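Local coordinates for protein phenyl-3-pyruvate decarboxylase (Azospirillum brasilense, PDB 2NXW) that catalyses the thiamine diphosphate- and magnesium-dependent decarboxylation of phenylpyruvate and indole-3-pyruvate, the latter giving indole-3-acetaldehyde in auxin biosynthesis, at residues Val229-Arg235 / Met258-Leu263; Thr149-Leu155 / Pro178-Pro184. All blocks are in the same frame, centred on the assembly; numbering follows the deposited sequence.

Contact 1. Residues Val229-Arg235 / Met258-Leu263; sequences VCVEVRR and MGRGLL
Arg234 reaches from helix 231-235 to the carbonyls of Met258, just before a tight turn, and of Arg260 within it. Its NE (3.3 Å) and NH2 (3.1 Å) both donate side-on to Met258 O, from the same face of its carbonyl plane. NH2 also donates to Arg260 O at 2.8 Å, close to the guanidinium plane. All three bonds are bent, with N-H...O angles no wider than 143°, and NH2 stands above both carbonyl planes. A bend at chi3 (-54°) swings the guanidinium across to these acceptors, while Leu262 CG covers one face. Two main-chain carbonyls are thus served by one guanidinium, and a leucine in place of Arg234 would probably leave Met258 O and Arg260 O without these donors. The type II turn, Gly259 to Leu262, is closed by Leu262 N to Gly259 O (3.0 Å). Gly261, with its positive phi, suits the third position; at Gly259 a CB would collide with Val229 O. Met258 N pairs with Tyr420 OH and Leu263 N with Glu239 OE2.

The apolar part is carried by Leu262, whose CD1 presses tightly on Val229 CG1 (3.4 Å) and meets Val233 CG1; Val231 lies alongside Met258, CB to CB 3.6 Å. Arg235 is held by Lys110 O and Glu109 O, and Arg260 makes a salt bridge to Asp412. A charged side chain backed by a leucine therefore fastens the loop after strand 253-255 to helix 231-235 of the central domain.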
# COMPACT_ATOMS: atom_id res chain seq x y z
N VAL A 229 19.09 24.16 -17.96
CA VAL A 229 19.33 23.09 -18.92
C VAL A 229 19.66 21.85 -18.09
O VAL A 229 20.62 21.83 -17.32
CB VAL A 229 20.46 23.48 -19.88
CG1 VAL A 229 20.78 22.34 -20.83
CG2 VAL A 229 20.03 24.72 -20.67
N CYS A 230 18.85 20.82 -18.27
CA CYS A 230 18.93 19.63 -17.43
C CYS A 230 19.17 18.28 -18.10
O CYS A 230 19.44 18.20 -19.30
CB CYS A 230 17.67 19.62 -16.57
SG CYS A 230 17.17 21.33 -16.04
N VAL A 231 19.04 17.21 -17.31
CA VAL A 231 19.35 15.86 -17.78
C VAL A 231 18.72 15.39 -19.09
O VAL A 231 19.42 14.82 -19.93
CB VAL A 231 19.09 14.79 -16.65
CG1 VAL A 231 17.62 14.55 -16.46
CG2 VAL A 231 19.82 13.50 -16.97
N GLU A 232 17.43 15.62 -19.30
CA GLU A 232 16.82 15.17 -20.54
C GLU A 232 17.44 15.80 -21.80
O GLU A 232 17.41 15.20 -22.87
CB GLU A 232 15.31 15.40 -20.53
CG GLU A 232 14.55 14.52 -19.55
CD GLU A 232 13.05 14.61 -19.75
OE1 GLU A 232 12.59 15.69 -20.16
OE2 GLU A 232 12.34 13.62 -19.48
N VAL A 233 17.99 17.00 -21.67
CA VAL A 233 18.60 17.66 -22.81
C VAL A 233 19.80 16.82 -23.26
O VAL A 233 20.02 16.63 -24.45
CB VAL A 233 19.06 19.09 -22.46
CG1 VAL A 233 19.86 19.69 -23.63
CG2 VAL A 233 17.84 19.96 -22.16
N ARG A 234 20.56 16.32 -22.29
CA ARG A 234 21.70 15.48 -22.63
C ARG A 234 21.24 14.11 -23.12
O ARG A 234 21.70 13.62 -24.16
CB ARG A 234 22.63 15.29 -21.43
CG ARG A 234 23.89 14.52 -21.79
CD ARG A 234 24.59 13.95 -20.58
NE ARG A 234 24.87 14.97 -19.57
CZ ARG A 234 25.69 16.00 -19.75
NH1 ARG A 234 26.31 16.17 -20.90
NH2 ARG A 234 25.88 16.86 -18.76
N ARG A 235 20.33 13.48 -22.39
CA ARG A 235 19.87 12.14 -22.76
C ARG A 235 19.30 12.07 -24.17
O ARG A 235 19.56 11.11 -24.90
CB ARG A 235 18.84 11.64 -21.76
CG ARG A 235 19.35 11.49 -20.32
CD ARG A 235 20.44 10.43 -20.17
NE ARG A 235 20.76 10.22 -18.76
CZ ARG A 235 21.90 10.58 -18.17
NH1 ARG A 235 22.87 11.16 -18.86
NH2 ARG A 235 22.05 10.38 -16.86
N MET A 258 23.17 17.23 -13.50
CA MET A 258 23.17 16.30 -14.62
C MET A 258 23.24 17.01 -15.97
O MET A 258 23.40 16.35 -17.01
CB MET A 258 21.93 15.41 -14.58
CG MET A 258 21.87 14.48 -13.38
SD MET A 258 22.78 12.93 -13.59
CE MET A 258 23.20 12.52 -11.85
N GLY A 259 23.13 18.33 -15.96
CA GLY A 259 23.24 19.08 -17.20
C GLY A 259 24.60 19.76 -17.29
O GLY A 259 24.88 20.47 -18.26
N ARG A 260 25.44 19.54 -16.29
CA ARG A 260 26.77 20.15 -16.23
C ARG A 260 27.58 19.92 -17.50
O ARG A 260 27.74 18.79 -17.95
CB ARG A 260 27.52 19.60 -15.01
CG ARG A 260 28.84 20.28 -14.65
CD ARG A 260 29.23 19.90 -13.22
NE ARG A 260 30.58 20.29 -12.82
CZ ARG A 260 31.69 19.70 -13.25
NH1 ARG A 260 31.61 18.68 -14.09
NH2 ARG A 260 32.88 20.10 -12.81
N GLY A 261 28.08 21.01 -18.09
CA GLY A 261 28.86 20.89 -19.30
C GLY A 261 28.09 21.24 -20.56
O GLY A 261 28.69 21.58 -21.59
N LEU A 262 26.77 21.15 -20.50
CA LEU A 262 25.94 21.47 -21.67
C LEU A 262 26.05 22.96 -22.01
O LEU A 262 26.16 23.80 -21.13
CB LEU A 262 24.48 21.11 -21.38
CG LEU A 262 24.13 19.62 -21.29
CD1 LEU A 262 22.67 19.46 -20.84
CD2 LEU A 262 24.37 18.95 -22.65
N LEU A 263 26.01 23.27 -23.31
CA LEU A 263 26.09 24.64 -23.80
C LEU A 263 27.38 25.38 -23.46
O LEU A 263 27.43 26.61 -23.53
CB LEU A 263 24.89 25.46 -23.31
CG LEU A 263 23.62 25.39 -24.18
CD1 LEU A 263 23.07 23.97 -24.21
CD2 LEU A 263 22.59 26.36 -23.63

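Contact 2. Residues Thr149-Leu155 / Pro178-Pro184; sequences TVAQARL and PVYLEIP
Ala151 O accepts from Tyr180 N at 3.0 Å, and from there the two strands run parallel, exchanging bonds in turn: Ala153 N to Tyr180 O, Glu182 N to Ala153 O, and Leu155 N to Glu182 O at 2.8 Å. Val150 N to Pro178 O (2.9 Å) extends the ladder before the strand proper.

Ala151, Ala153, Val179 and Leu181 make the apolar side. Ala153 CB meets Leu181 CD2 at 3.8 Å, and Val179 CG1 touches Ala151 CB; the small alanines leave room for helix 161-175, where Ala171 and Val168 pack. At the end of the ladder Val150 CG2 also touches Val179 CG1.

Polar side chains occupy the other face. Gln152, bent at chi2 (78°), folds back so that NE2 donates to Thr149 OG1, which is itself bonded to Phe145 O, while its OE1 is hydrogen-bonded to Lys160 NZ of the second subunit. Tyr180 OH donates to the anti lone pair of Glu182 OE1 (2.6 Å), at the ring edge. Arg154 runs extended past Glu182, with charges near but no salt bridge between them; its NE pairs with Asp156.

The contact thus closes a beta-alpha-beta unit whose backbone ladder separates an apolar side from a hydrogen-bonded polar one, although Leu155 O, buried against Pro184 CD, has no partner in the model.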
# COMPACT_ATOMS: atom_id res chain seq x y z
N THR A 149 11.59 -0.13 -13.23
CA THR A 149 11.73 -0.03 -14.68
C THR A 149 10.47 0.58 -15.26
O THR A 149 9.41 0.53 -14.63
CB THR A 149 11.97 -1.41 -15.35
OG1 THR A 149 10.92 -2.31 -14.96
CG2 THR A 149 13.31 -1.98 -14.94
N VAL A 150 10.57 1.16 -16.46
CA VAL A 150 9.40 1.78 -17.09
C VAL A 150 8.59 0.85 -17.98
O VAL A 150 7.47 1.19 -18.36
CB VAL A 150 9.79 3.04 -17.92
CG1 VAL A 150 10.32 4.09 -16.98
CG2 VAL A 150 10.81 2.70 -19.00
N ALA A 151 9.14 -0.30 -18.30
CA ALA A 151 8.45 -1.28 -19.12
C ALA A 151 9.11 -2.62 -18.90
O ALA A 151 10.31 -2.69 -18.61
CB ALA A 151 8.53 -0.89 -20.60
N GLN A 152 8.34 -3.69 -19.06
CA GLN A 152 8.85 -5.04 -18.87
C GLN A 152 8.20 -5.99 -19.86
O GLN A 152 7.09 -5.74 -20.35
CB GLN A 152 8.51 -5.57 -17.48
CG GLN A 152 8.77 -4.66 -16.29
CD GLN A 152 7.71 -3.59 -16.12
OE1 GLN A 152 6.51 -3.85 -16.30
NE2 GLN A 152 8.13 -2.38 -15.77
N ALA A 153 8.88 -7.09 -20.14
CA ALA A 153 8.31 -8.11 -21.00
C ALA A 153 8.96 -9.45 -20.73
O ALA A 153 10.16 -9.53 -20.47
CB ALA A 153 8.47 -7.74 -22.48
N ARG A 154 8.15 -10.50 -20.75
CA ARG A 154 8.65 -11.85 -20.62
C ARG A 154 8.55 -12.36 -22.05
O ARG A 154 7.46 -12.45 -22.60
CB ARG A 154 7.77 -12.69 -19.69
CG ARG A 154 8.19 -14.15 -19.69
CD ARG A 154 7.38 -15.02 -18.74
NE ARG A 154 7.76 -16.42 -18.90
CZ ARG A 154 7.35 -17.41 -18.12
NH1 ARG A 154 6.52 -17.16 -17.11
NH2 ARG A 154 7.76 -18.65 -18.36
N LEU A 155 9.69 -12.67 -22.65
CA LEU A 155 9.71 -13.13 -24.03
C LEU A 155 9.52 -14.65 -24.10
O LEU A 155 10.44 -15.40 -24.45
CB LEU A 155 11.03 -12.71 -24.69
CG LEU A 155 11.34 -11.21 -24.58
CD1 LEU A 155 12.66 -10.91 -25.29
CD2 LEU A 155 10.21 -10.40 -25.19
N PRO A 178 15.38 2.61 -17.27
CA PRO A 178 15.66 1.19 -17.47
C PRO A 178 14.41 0.38 -17.79
O PRO A 178 13.29 0.78 -17.43
CB PRO A 178 16.24 0.74 -16.12
CG PRO A 178 16.76 1.98 -15.53
CD PRO A 178 15.77 3.04 -15.92
N VAL A 179 14.62 -0.75 -18.46
CA VAL A 179 13.53 -1.67 -18.81
C VAL A 179 14.00 -3.08 -18.48
O VAL A 179 15.20 -3.33 -18.30
CB VAL A 179 13.14 -1.57 -20.30
CG1 VAL A 179 12.47 -0.23 -20.57
CG2 VAL A 179 14.37 -1.75 -21.20
N TYR A 180 13.05 -4.01 -18.42
CA TYR A 180 13.32 -5.38 -18.05
C TYR A 180 12.82 -6.42 -19.05
O TYR A 180 11.65 -6.40 -19.44
CB TYR A 180 12.66 -5.64 -16.68
CG TYR A 180 12.81 -7.05 -16.15
CD1 TYR A 180 14.04 -7.53 -15.74
CD2 TYR A 180 11.70 -7.90 -16.05
CE1 TYR A 180 14.19 -8.81 -15.24
CE2 TYR A 180 11.83 -9.19 -15.55
CZ TYR A 180 13.08 -9.64 -15.14
OH TYR A 180 13.22 -10.92 -14.67
N LEU A 181 13.71 -7.31 -19.47
CA LEU A 181 13.36 -8.38 -20.41
C LEU A 181 13.76 -9.70 -19.77
O LEU A 181 14.91 -9.88 -19.38
CB LEU A 181 14.10 -8.21 -21.74
CG LEU A 181 13.67 -7.00 -22.58
CD1 LEU A 181 14.58 -6.85 -23.80
CD2 LEU A 181 12.21 -7.17 -23.01
N GLU A 182 12.80 -10.61 -19.66
CA GLU A 182 13.01 -11.92 -19.06
C GLU A 182 12.91 -12.94 -20.19
O GLU A 182 11.91 -12.97 -20.91
CB GLU A 182 11.93 -12.13 -17.99
CG GLU A 182 12.07 -13.34 -17.11
CD GLU A 182 11.03 -13.32 -16.00
OE1 GLU A 182 11.20 -12.55 -15.03
OE2 GLU A 182 10.04 -14.07 -16.12
N ILE A 183 13.95 -13.75 -20.37
CA ILE A 183 13.97 -14.73 -21.45
C ILE A 183 14.10 -16.18 -20.98
O ILE A 183 15.16 -16.60 -20.54
CB ILE A 183 15.14 -14.44 -22.43
CG1 ILE A 183 15.12 -12.98 -22.87
CG2 ILE A 183 15.04 -15.36 -23.64
CD1 ILE A 183 16.25 -12.60 -23.82
N PRO A 184 13.00 -16.96 -21.07
CA PRO A 184 13.04 -18.37 -20.66
C PRO A 184 14.17 -19.02 -21.46
O PRO A 184 14.31 -18.77 -22.66
CB PRO A 184 11.66 -18.88 -21.07
CG PRO A 184 10.79 -17.66 -20.88
CD PRO A 184 11.64 -16.55 -21.47

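Overall arrangement
The two contacts follow each other along the chain and belong to different domains: contact 2 joins edge strand 152-154 to strand 179-184 in the parallel sheet of the N-terminal domain, whereas contact 1 lies in the central domain, beside its mixed sheet. Their centres are 28 Å apart and their nearest atoms about 9 Å, so they do not touch. Arg235 of contact 1 nevertheless bonds to Glu109 and Lys110, just before strand 113-119, which neighbours strand 179-184 in the sheet of contact 2. Neither contact builds the cofactor site: the side chains of Met258 and Tyr180 each lie about 14 Å from a bound thiamine diphosphate.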